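Local coordinates for putative Ribokinase II (Escherichia coli O6, PDB 3IQ0), which probably phosphorylates ribose or a related sugar at the expense of ATP, as a carbohydrate kinase of the PfkB (ribokinase) family, at residues F262-W266 with A279-N284; D45-L50 with T300-I306; L118-D124 with D148-A153. All blocks are in the same frame, centred on the assembly; numbering follows the deposited sequence.

Interaction 1: residues F262-W266 with A279-N284. With ATP (adenosine-5'-triphosphate), chain G.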
loop_
_atom_site.group_PDB
_atom_site.type_symbol
_atom_site.label_atom_id
_atom_site.label_comp_id
_atom_site.label_asym_id
_atom_site.label_seq_id
_atom_site.Cartn_x
_atom_site.Cartn_y
_atom_site.Cartn_z
ATOM N N PHE B 262 -20.583 -12.156 13.015
ATOM C CA PHE B 262 -21.475 -13.294 13.186
ATOM C C PHE B 262 -20.615 -14.468 13.662
ATOM O O PHE B 262 -20.984 -15.185 14.591
ATOM C CB PHE B 262 -22.130 -13.673 11.847
ATOM C CG PHE B 262 -22.979 -14.919 11.913
ATOM C CD1 PHE B 262 -24.353 -14.830 12.048
ATOM C CD2 PHE B 262 -22.394 -16.178 11.878
ATOM C CE1 PHE B 262 -25.146 -15.974 12.152
ATOM C CE2 PHE B 262 -23.174 -17.336 11.980
ATOM C CZ PHE B 262 -24.555 -17.230 12.120
ATOM N N GLY B 263 -19.468 -14.651 13.012
ATOM C CA GLY B 263 -18.569 -15.743 13.351
ATOM C C GLY B 263 -17.999 -15.681 14.756
ATOM O O GLY B 263 -17.998 -16.683 15.478
ATOM N N GLY B 264 -17.489 -14.516 15.140
ATOM C CA GLY B 264 -16.933 -14.370 16.476
ATOM C C GLY B 264 -18.006 -14.621 17.515
ATOM O O GLY B 264 -17.775 -15.314 18.512
ATOM N N ALA B 265 -19.185 -14.054 17.278
ATOM C CA ALA B 265 -20.311 -14.222 18.193
ATOM C C ALA B 265 -20.662 -15.701 18.383
ATOM O O ALA B 265 -20.857 -16.160 19.511
ATOM C CB ALA B 265 -21.518 -13.464 17.671
ATOM N N TRP B 266 -20.743 -16.446 17.286
ATOM C CA TRP B 266 -21.080 -17.865 17.379
ATOM C C TRP B 266 -20.061 -18.620 18.229
ATOM O O TRP B 266 -20.411 -19.281 19.221
ATOM C CB TRP B 266 -21.155 -18.507 15.981
ATOM C CG TRP B 266 -21.257 -20.017 16.046
ATOM C CD1 TRP B 266 -20.222 -20.915 16.066
ATOM C CD2 TRP B 266 -22.455 -20.785 16.218
ATOM N NE1 TRP B 266 -20.705 -22.195 16.244
ATOM C CE2 TRP B 266 -22.073 -22.141 16.342
ATOM C CE3 TRP B 266 -23.816 -20.458 16.285
ATOM C CZ2 TRP B 266 -23.009 -23.171 16.527
ATOM C CZ3 TRP B 266 -24.746 -21.484 16.468
ATOM C CH2 TRP B 266 -24.336 -22.820 16.587
ATOM N N ALA B 279 -27.033 -19.589 20.612
ATOM C CA ALA B 279 -25.875 -19.106 19.880
ATOM C C ALA B 279 -26.224 -18.596 18.479
ATOM O O ALA B 279 -25.658 -17.605 18.018
ATOM C CB ALA B 279 -24.829 -20.207 19.796
ATOM N N LEU B 280 -27.155 -19.265 17.803
ATOM C CA LEU B 280 -27.539 -18.841 16.469
ATOM C C LEU B 280 -28.295 -17.512 16.497
ATOM O O LEU B 280 -28.084 -16.657 15.634
ATOM C CB LEU B 280 -28.396 -19.908 15.784
ATOM C CG LEU B 280 -28.652 -19.650 14.296
ATOM C CD1 LEU B 280 -27.351 -19.793 13.528
ATOM C CD2 LEU B 280 -29.688 -20.631 13.765
ATOM N N GLN B 281 -29.175 -17.330 17.477
ATOM C CA GLN B 281 -29.917 -16.080 17.548
ATOM C C GLN B 281 -28.976 -14.934 17.925
ATOM O O GLN B 281 -29.130 -13.822 17.435
ATOM C CB GLN B 281 -31.069 -16.175 18.563
ATOM C CG GLN B 281 -30.686 -15.930 20.011
ATOM C CD GLN B 281 -31.887 -15.975 20.954
ATOM O OE1 GLN B 281 -32.867 -15.245 20.777
ATOM N NE2 GLN B 281 -31.811 -16.834 21.963
ATOM N N TYR B 282 -28.005 -15.209 18.796
ATOM C CA TYR B 282 -27.038 -14.189 19.219
ATOM C C TYR B 282 -26.101 -13.813 18.074
ATOM O O TYR B 282 -25.827 -12.634 17.854
ATOM C CB TYR B 282 -26.228 -14.678 20.424
ATOM C CG TYR B 282 -26.859 -14.300 21.746
ATOM C CD1 TYR B 282 -28.131 -14.750 22.085
ATOM C CD2 TYR B 282 -26.211 -13.438 22.631
ATOM C CE1 TYR B 282 -28.746 -14.350 23.264
ATOM C CE2 TYR B 282 -26.817 -13.031 23.813
ATOM C CZ TYR B 282 -28.088 -13.490 24.121
ATOM O OH TYR B 282 -28.712 -13.072 25.274
ATOM N N ALA B 283 -25.612 -14.816 17.348
ATOM C CA ALA B 283 -24.734 -14.560 16.214
ATOM C C ALA B 283 -25.519 -13.737 15.198
ATOM O O ALA B 283 -25.034 -12.728 14.696
ATOM C CB ALA B 283 -24.278 -15.873 15.582
ATOM N N ASN B 284 -26.740 -14.180 14.909
ATOM C CA ASN B 284 -27.617 -13.505 13.958
ATOM C C ASN B 284 -27.816 -12.042 14.349
ATOM O O ASN B 284 -27.702 -11.142 13.519
ATOM C CB ASN B 284 -28.966 -14.238 13.896
ATOM C CG ASN B 284 -29.933 -13.615 12.907
ATOM O OD1 ASN B 284 -29.546 -13.189 11.821
ATOM N ND2 ASN B 284 -31.211 -13.579 13.275
HETATM P PG ATP G . -18.358 -12.040 4.575
HETATM O O1G ATP G . -18.186 -10.576 4.881
HETATM O O2G ATP G . -17.700 -12.427 3.275
HETATM O O3G ATP G . -17.789 -12.895 5.707
HETATM P PB ATP G . -20.953 -13.420 4.887
HETATM O O1B ATP G . -21.832 -13.784 3.729
HETATM O O2B ATP G . -20.127 -14.453 5.571
HETATM O O3B ATP G . -19.948 -12.243 4.443
HETATM P PA ATP G . -23.327 -12.019 5.645
HETATM O O1A ATP G . -23.132 -10.681 4.966
HETATM O O2A ATP G . -24.187 -13.058 5.031
HETATM O O3A ATP G . -21.866 -12.677 5.941
HETATM O "O5'" ATP G . -23.636 -12.168 7.418
HETATM C "C5'" ATP G . -23.487 -12.168 8.765
HETATM C "C4'" ATP G . -24.814 -12.576 9.354
HETATM O "O4'" ATP G . -25.136 -11.224 9.706
HETATM C "C3'" ATP G . -26.058 -12.921 8.462
HETATM O "O3'" ATP G . -26.282 -14.305 8.253
HETATM C "C2'" ATP G . -27.131 -12.207 9.161
HETATM O "O2'" ATP G . -27.634 -12.990 10.251
HETATM C "C1'" ATP G . -26.508 -10.915 9.592
HETATM N N9 ATP G . -26.709 -9.832 8.544
HETATM C C8 ATP G . -25.884 -9.449 7.493
HETATM N N7 ATP G . -26.410 -8.443 6.777
HETATM C C5 ATP G . -27.577 -8.135 7.340
HETATM C C6 ATP G . -28.694 -7.158 7.097
HETATM N N6 ATP G . -28.591 -6.302 6.081
HETATM N N1 ATP G . -29.812 -7.159 7.959
HETATM C C2 ATP G . -29.959 -8.037 9.036
HETATM N N3 ATP G . -28.957 -8.971 9.307
HETATM C C4 ATP G . -27.792 -9.060 8.510
#
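Small and aromatic side chains do most of the work where helix segments 262-266 and 279-284 pass each other in a nearly antiparallel arrangement, their axes 8.0 Å apart and their directions 148° from one another. Apolar packing centres on A283. Its CB sits over the face of the F262 ring, 3.6 Å from the centroid and 14° off the ring normal, a CH-pi contact, and it also meets W266 CB at 4.1 Å and A265 CB at 4.2 Å. With only a methyl group here, the backbones close in to 4.6 Å between F262 CA and A283 CA. Further along, W266 CZ3 touches A279 CB (3.6 Å) and L280 CB (4.0 Å), while L280 CD1 meets the edge of the F262 ring, 4.0 Å from CZ. Behind the two aromatics lies strand 224-228, so the pair is enclosed in the protein. F262 also packs on the nucleotide by van der Waals contact, its CD1 3.5 Å from ATP C4'.

No hydrogen bond joins the segments. The carboxamide of N284 bonds beyond them: OD1 accepts a very short hydrogen bond of 2.5 Å from ATP O2', and ND2 is hydrogen-bonded to E246 O. One helix thus offers an aromatic ring and its partner a carboxamide to the same ribose, forming part of the nucleotide pocket in this PfkB-family, ribokinase-like fold.

Interaction 2: residues D45-L50 with T300-I306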
loop_
_atom_site.group_PDB
_atom_site.type_symbol
_atom_site.label_atom_id
_atom_site.label_comp_id
_atom_site.label_asym_id
_atom_site.label_seq_id
_atom_site.Cartn_x
_atom_site.Cartn_y
_atom_site.Cartn_z
ATOM N N ASP B 45 -11.793 -9.643 17.359
ATOM C CA ASP B 45 -12.191 -8.496 18.175
ATOM C C ASP B 45 -13.593 -8.764 18.737
ATOM O O ASP B 45 -13.897 -8.407 19.882
ATOM C CB ASP B 45 -12.203 -7.213 17.352
ATOM C CG ASP B 45 -12.285 -5.971 18.218
ATOM O OD1 ASP B 45 -11.418 -5.806 19.097
ATOM O OD2 ASP B 45 -13.205 -5.156 18.014
ATOM N N GLN B 46 -14.444 -9.406 17.943
ATOM C CA GLN B 46 -15.794 -9.701 18.410
ATOM C C GLN B 46 -15.712 -10.745 19.516
ATOM O O GLN B 46 -16.450 -10.675 20.495
ATOM C CB GLN B 46 -16.675 -10.200 17.258
ATOM C CG GLN B 46 -18.126 -10.517 17.650
ATOM C CD GLN B 46 -18.793 -9.374 18.396
ATOM O OE1 GLN B 46 -18.752 -9.304 19.634
ATOM N NE2 GLN B 46 -19.396 -8.466 17.655
ATOM N N VAL B 47 -14.800 -11.703 19.373
ATOM C CA VAL B 47 -14.641 -12.722 20.400
ATOM C C VAL B 47 -14.242 -12.099 21.732
ATOM O O VAL B 47 -14.845 -12.398 22.756
ATOM C CB VAL B 47 -13.570 -13.763 20.023
ATOM C CG1 VAL B 47 -13.282 -14.650 21.208
ATOM C CG2 VAL B 47 -14.044 -14.597 18.836
ATOM N N THR B 48 -13.228 -11.238 21.725
ATOM C CA THR B 48 -12.785 -10.621 22.973
ATOM C C THR B 48 -13.806 -9.654 23.554
ATOM O O THR B 48 -13.847 -9.454 24.763
ATOM C CB THR B 48 -11.451 -9.862 22.820
ATOM O OG1 THR B 48 -10.950 -9.556 24.122
ATOM C CG2 THR B 48 -11.649 -8.537 22.049
ATOM N N ARG B 49 -14.631 -9.052 22.705
ATOM C CA ARG B 49 -15.626 -8.127 23.214
ATOM C C ARG B 49 -16.740 -8.875 23.933
ATOM O O ARG B 49 -17.477 -8.282 24.716
ATOM C CB ARG B 49 -16.194 -7.272 22.085
ATOM C CG ARG B 49 -15.170 -6.318 21.501
ATOM C CD ARG B 49 -15.840 -5.041 21.088
ATOM N NE ARG B 49 -16.278 -4.277 22.249
ATOM C CZ ARG B 49 -17.232 -3.356 22.211
ATOM N NH1 ARG B 49 -17.853 -3.095 21.074
ATOM N NH2 ARG B 49 -17.555 -2.685 23.307
ATOM N N LEU B 50 -16.864 -10.175 23.661
ATOM C CA LEU B 50 -17.870 -10.994 24.327
ATOM C C LEU B 50 -17.284 -11.574 25.628
ATOM O O LEU B 50 -17.960 -12.303 26.359
ATOM C CB LEU B 50 -18.382 -12.093 23.379
ATOM C CG LEU B 50 -19.254 -11.502 22.250
ATOM C CD1 LEU B 50 -19.603 -12.559 21.214
ATOM C CD2 LEU B 50 -20.531 -10.895 22.860
ATOM N N THR B 300 -18.766 -4.134 16.229
ATOM C CA THR B 300 -18.785 -5.263 17.157
ATOM C C THR B 300 -19.626 -4.902 18.380
ATOM O O THR B 300 -19.763 -3.722 18.717
ATOM C CB THR B 300 -17.364 -5.663 17.603
ATOM O OG1 THR B 300 -16.762 -4.586 18.329
ATOM C CG2 THR B 300 -16.513 -6.010 16.386
ATOM N N SER B 301 -20.189 -5.917 19.034
ATOM C CA SER B 301 -21.051 -5.686 20.186
ATOM C C SER B 301 -20.687 -6.486 21.432
ATOM O O SER B 301 -20.081 -7.559 21.346
ATOM C CB SER B 301 -22.500 -6.021 19.824
ATOM O OG SER B 301 -22.944 -5.337 18.678
ATOM N N ARG B 302 -21.077 -5.949 22.587
ATOM C CA ARG B 302 -20.862 -6.614 23.866
ATOM C C ARG B 302 -22.046 -7.553 24.028
ATOM O O ARG B 302 -23.106 -7.330 23.439
ATOM C CB ARG B 302 -20.839 -5.605 25.020
ATOM C CG ARG B 302 -19.626 -4.689 25.027
ATOM C CD ARG B 302 -19.499 -3.940 26.346
ATOM N NE ARG B 302 -19.331 -4.845 27.482
ATOM C CZ ARG B 302 -19.133 -4.447 28.735
ATOM N NH1 ARG B 302 -19.078 -3.154 29.025
ATOM N NH2 ARG B 302 -18.992 -5.340 29.705
ATOM N N LEU B 303 -21.881 -8.587 24.839
ATOM C CA LEU B 303 -22.933 -9.573 25.026
ATOM C C LEU B 303 -24.305 -8.990 25.361
ATOM O O LEU B 303 -25.287 -9.318 24.706
ATOM C CB LEU B 303 -22.507 -10.584 26.091
ATOM C CG LEU B 303 -23.469 -11.759 26.267
ATOM C CD1 LEU B 303 -23.583 -12.520 24.959
ATOM C CD2 LEU B 303 -22.969 -12.672 27.377
HETATM N N MSE B 304 -24.385 -8.115 26.358
HETATM C CA MSE B 304 -25.683 -7.552 26.700
HETATM C C MSE B 304 -26.237 -6.556 25.689
HETATM O O MSE B 304 -27.429 -6.242 25.712
HETATM C CB MSE B 304 -25.662 -6.956 28.106
HETATM C CG MSE B 304 -25.642 -8.033 29.188
HETATM SE SE MSE B 304 -26.929 -9.510 28.906
HETATM C CE MSE B 304 -28.455 -8.715 29.782
ATOM N N GLU B 305 -25.395 -6.055 24.789
ATOM C CA GLU B 305 -25.915 -5.143 23.775
ATOM C C GLU B 305 -26.738 -6.022 22.843
ATOM O O GLU B 305 -27.801 -5.625 22.389
ATOM C CB GLU B 305 -24.785 -4.438 23.014
ATOM C CG GLU B 305 -23.896 -3.598 23.921
ATOM C CD GLU B 305 -22.810 -2.828 23.183
ATOM O OE1 GLU B 305 -22.176 -3.395 22.269
ATOM O OE2 GLU B 305 -22.579 -1.647 23.539
ATOM N N ILE B 306 -26.248 -7.230 22.577
ATOM C CA ILE B 306 -26.963 -8.172 21.717
ATOM C C ILE B 306 -28.265 -8.575 22.419
ATOM O O ILE B 306 -29.343 -8.590 21.822
ATOM C CB ILE B 306 -26.129 -9.453 21.474
ATOM C CG1 ILE B 306 -24.780 -9.096 20.832
ATOM C CG2 ILE B 306 -26.905 -10.415 20.583
ATOM C CD1 ILE B 306 -23.843 -10.291 20.684
HETATM O O HOH W 1 -19.771 -8.795 26.432
HETATM O O HOH W 2 -20.137 -1.199 23.184
#
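Q46 and R49 at the end of helix 39-49, with L50 just after it, carry the contact with the extended loop 300-302 and the helix start at 303-306, R49 and L50 by quite different conformations. R49, with chi1 in the m well, folds back across T300: its CD lies 2.9 Å from T300 OG1, and NH1 makes a weak but nearly straight hydrogen bond of 3.3 Å to that same OG1. T300 adopts the p rotamer, which places its hydroxyl toward R49 and 3.6 Å from D45 OD2. The guanidinium runs on to R302, where R49 NH2 approaches R302 CG at 3.4 Å. From there water 2 carries the contact further, accepting from R49 NH2 (3.0 Å) and donating to E305 OE2 (2.5 Å). E305 OE1 is turned back to take a hydrogen bond of 2.8 Å from R302 N. This is one half of a capping box: the N3 residue E305 accepts from the N-cap R302, with no reciprocal bond from the R302 side chain.

L50, an mt rotamer, sends CD2 into the apolar side of the junction, 3.8 Å from L303 CB and 4.0 Å from I306 CD1. Beside it water 1 bridges R49 O (2.9 Å) and L303 N (2.7 Å), linking the two main chains. Q46 is extended at chi1 and lies along T300 and S301, its CA 5.5 Å from T300 CA; C261 and C286 of two further helices also border it. The arrangement joins the end of helix 39-49 to the start of the C-terminal helix 303-312 on one helical layer of the ribokinase-like alpha/beta fold.

Interaction 3: residues L118-D124 with D148-A153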
loop_
_atom_site.group_PDB
_atom_site.type_symbol
_atom_site.label_atom_id
_atom_site.label_comp_id
_atom_site.label_asym_id
_atom_site.label_seq_id
_atom_site.Cartn_x
_atom_site.Cartn_y
_atom_site.Cartn_z
ATOM N N LEU B 118 3.319 -13.833 6.408
ATOM C CA LEU B 118 3.089 -14.787 7.488
ATOM C C LEU B 118 3.623 -16.158 7.086
ATOM O O LEU B 118 3.152 -16.754 6.122
ATOM C CB LEU B 118 1.590 -14.889 7.783
ATOM C CG LEU B 118 1.131 -15.727 8.980
ATOM C CD1 LEU B 118 1.705 -15.151 10.259
ATOM C CD2 LEU B 118 -0.390 -15.737 9.049
ATOM N N SER B 119 4.604 -16.662 7.822
ATOM C CA SER B 119 5.171 -17.965 7.501
ATOM C C SER B 119 4.942 -18.961 8.629
ATOM O O SER B 119 4.785 -18.577 9.787
ATOM C CB SER B 119 6.672 -17.840 7.215
ATOM O OG SER B 119 7.378 -17.357 8.345
ATOM N N ALA B 120 4.928 -20.241 8.275
ATOM C CA ALA B 120 4.722 -21.313 9.239
ATOM C C ALA B 120 5.645 -21.171 10.443
ATOM O O ALA B 120 5.362 -21.702 11.513
ATOM C CB ALA B 120 4.941 -22.662 8.568
ATOM N N GLN B 121 6.752 -20.456 10.275
ATOM C CA GLN B 121 7.673 -20.280 11.386
ATOM C C GLN B 121 7.188 -19.154 12.284
ATOM O O GLN B 121 7.384 -19.185 13.497
ATOM C CB GLN B 121 9.083 -19.976 10.881
ATOM C CG GLN B 121 10.150 -20.266 11.922
ATOM C CD GLN B 121 10.026 -21.670 12.493
ATOM O OE1 GLN B 121 10.067 -22.659 11.757
ATOM N NE2 GLN B 121 9.868 -21.764 13.810
ATOM N N HIS B 122 6.550 -18.158 11.681
ATOM C CA HIS B 122 6.021 -17.032 12.438
ATOM C C HIS B 122 4.892 -17.488 13.359
ATOM O O HIS B 122 4.320 -16.684 14.095
ATOM C CB HIS B 122 5.524 -15.946 11.482
ATOM C CG HIS B 122 6.558 -14.916 11.150
ATOM N ND1 HIS B 122 6.641 -14.316 9.912
ATOM C CD2 HIS B 122 7.541 -14.366 11.903
ATOM C CE1 HIS B 122 7.631 -13.441 9.915
ATOM N NE2 HIS B 122 8.194 -13.452 11.111
ATOM N N VAL B 123 4.580 -18.782 13.314
ATOM C CA VAL B 123 3.532 -19.348 14.153
ATOM C C VAL B 123 4.082 -19.600 15.551
ATOM O O VAL B 123 4.149 -18.675 16.358
ATOM C CB VAL B 123 2.994 -20.672 13.567
ATOM C CG1 VAL B 123 1.994 -21.304 14.520
ATOM C CG2 VAL B 123 2.326 -20.403 12.234
ATOM N N ASP B 124 4.476 -20.847 15.816
ATOM C CA ASP B 124 5.029 -21.292 17.103
ATOM C C ASP B 124 4.225 -22.503 17.569
ATOM O O ASP B 124 3.871 -23.372 16.772
ATOM C CB ASP B 124 4.928 -20.193 18.172
ATOM C CG ASP B 124 6.034 -20.277 19.206
ATOM O OD1 ASP B 124 6.250 -21.368 19.766
ATOM O OD2 ASP B 124 6.684 -19.240 19.461
ATOM N N ASP B 148 0.701 -22.900 4.590
ATOM C CA ASP B 148 1.668 -23.607 5.419
ATOM C C ASP B 148 1.536 -23.181 6.875
ATOM O O ASP B 148 1.473 -24.022 7.772
ATOM C CB ASP B 148 3.090 -23.340 4.919
ATOM C CG ASP B 148 3.441 -24.159 3.689
ATOM O OD1 ASP B 148 2.531 -24.790 3.109
ATOM O OD2 ASP B 148 4.630 -24.168 3.301
ATOM N N ALA B 149 1.494 -21.871 7.103
ATOM C CA ALA B 149 1.357 -21.336 8.451
ATOM C C ALA B 149 0.086 -21.897 9.078
ATOM O O ALA B 149 0.086 -22.328 10.231
ATOM C CB ALA B 149 1.291 -19.812 8.405
ATOM N N VAL B 150 -0.995 -21.901 8.304
ATOM C CA VAL B 150 -2.269 -22.415 8.783
ATOM C C VAL B 150 -2.238 -23.926 9.020
ATOM O O VAL B 150 -2.766 -24.411 10.017
ATOM C CB VAL B 150 -3.399 -22.073 7.795
ATOM C CG1 VAL B 150 -4.685 -22.754 8.216
ATOM C CG2 VAL B 150 -3.600 -20.568 7.752
ATOM N N LYS B 151 -1.621 -24.674 8.110
ATOM C CA LYS B 151 -1.536 -26.124 8.275
ATOM C C LYS B 151 -0.790 -26.493 9.558
ATOM O O LYS B 151 -1.206 -27.392 10.286
ATOM C CB LYS B 151 -0.847 -26.766 7.066
ATOM C CG LYS B 151 -1.703 -26.783 5.807
ATOM C CD LYS B 151 -1.042 -27.555 4.670
ATOM C CE LYS B 151 -1.980 -27.670 3.476
ATOM N NZ LYS B 151 -1.403 -28.468 2.348
ATOM N N LYS B 152 0.305 -25.788 9.833
ATOM C CA LYS B 152 1.106 -26.037 11.028
ATOM C C LYS B 152 0.286 -25.762 12.288
ATOM O O LYS B 152 0.210 -26.599 13.187
ATOM C CB LYS B 152 2.349 -25.142 11.023
ATOM C CG LYS B 152 3.219 -25.270 12.266
ATOM C CD LYS B 152 4.389 -24.291 12.240
ATOM C CE LYS B 152 5.107 -24.243 13.589
ATOM N NZ LYS B 152 6.275 -23.305 13.622
ATOM N N ALA B 153 -0.322 -24.582 12.343
ATOM C CA ALA B 153 -1.139 -24.186 13.483
ATOM C C ALA B 153 -2.252 -25.204 13.712
ATOM O O ALA B 153 -2.519 -25.597 14.844
ATOM C CB ALA B 153 -1.732 -22.797 13.238
#
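A149 is the bump at the point of closest approach. Its methyl group projects from the helix segment 148-153 into a hollow of the loop 118-124, walled by L118 CG (4.1 Å from A149 CB), S119 C (3.8 Å) and V123 CG2 (4.0 Å). The absence of a larger side chain lets the main chains almost meet: A120 CA and A149 CA are 3.5 Å apart. A120 CB rests against the helix backbone, 3.8 Å from D148 O.

The loop gains its convex shape from a type I beta turn, S119 to H122, which presses A120 against the helix. Helix 144-159 connects the neighbouring parallel strands 131-137 and 163-167, the beta-alpha-beta crossover repeated in this Rossmann-like sheet; the loop, which leads into the first of these strands, packs against the middle of the helix.

V123 fills the next groove, one turn further on, with CG1 4.2 Å from A153 CB and CG2 3.6 Å from A149 O. K152 closes the outer flank. Fully extended, it lies along the turn like a rod: its CD is 4.1 Å from V123 CB, its CE 3.5 Å from D124 O, and its NZ gives a hydrogen bond of 2.8 Å to A120 O, an oxygen whose position is less certain. Deeper in, L118 reaches I57 and C59 of strand 54-61, while A153 rests on F134 of strand 131-137.

Interactions 1 and 2 are neighbours, their centres 10 Å apart, and share packing: L50 CD1 lies 3.5 Å from A265 CA, and L303 CD1 3.5 Å from Y282 CE2. Together they draw helices 39-49, 258-271, 276-290 and 303-312 into one buried cluster, interaction 1 nested in the chain loop that interaction 2 closes. Interaction 1 is buried and apolar between its helices, with N284 bonded to ATP and E246; interaction 2 combines an apolar side with an outer one of charged groups and bridging waters. Interaction 3, about 28 Å from either between centres and across the chain's centre from interaction 1, is partly exposed and joins loop to helix by alanine-sized fitting and a surface lysine.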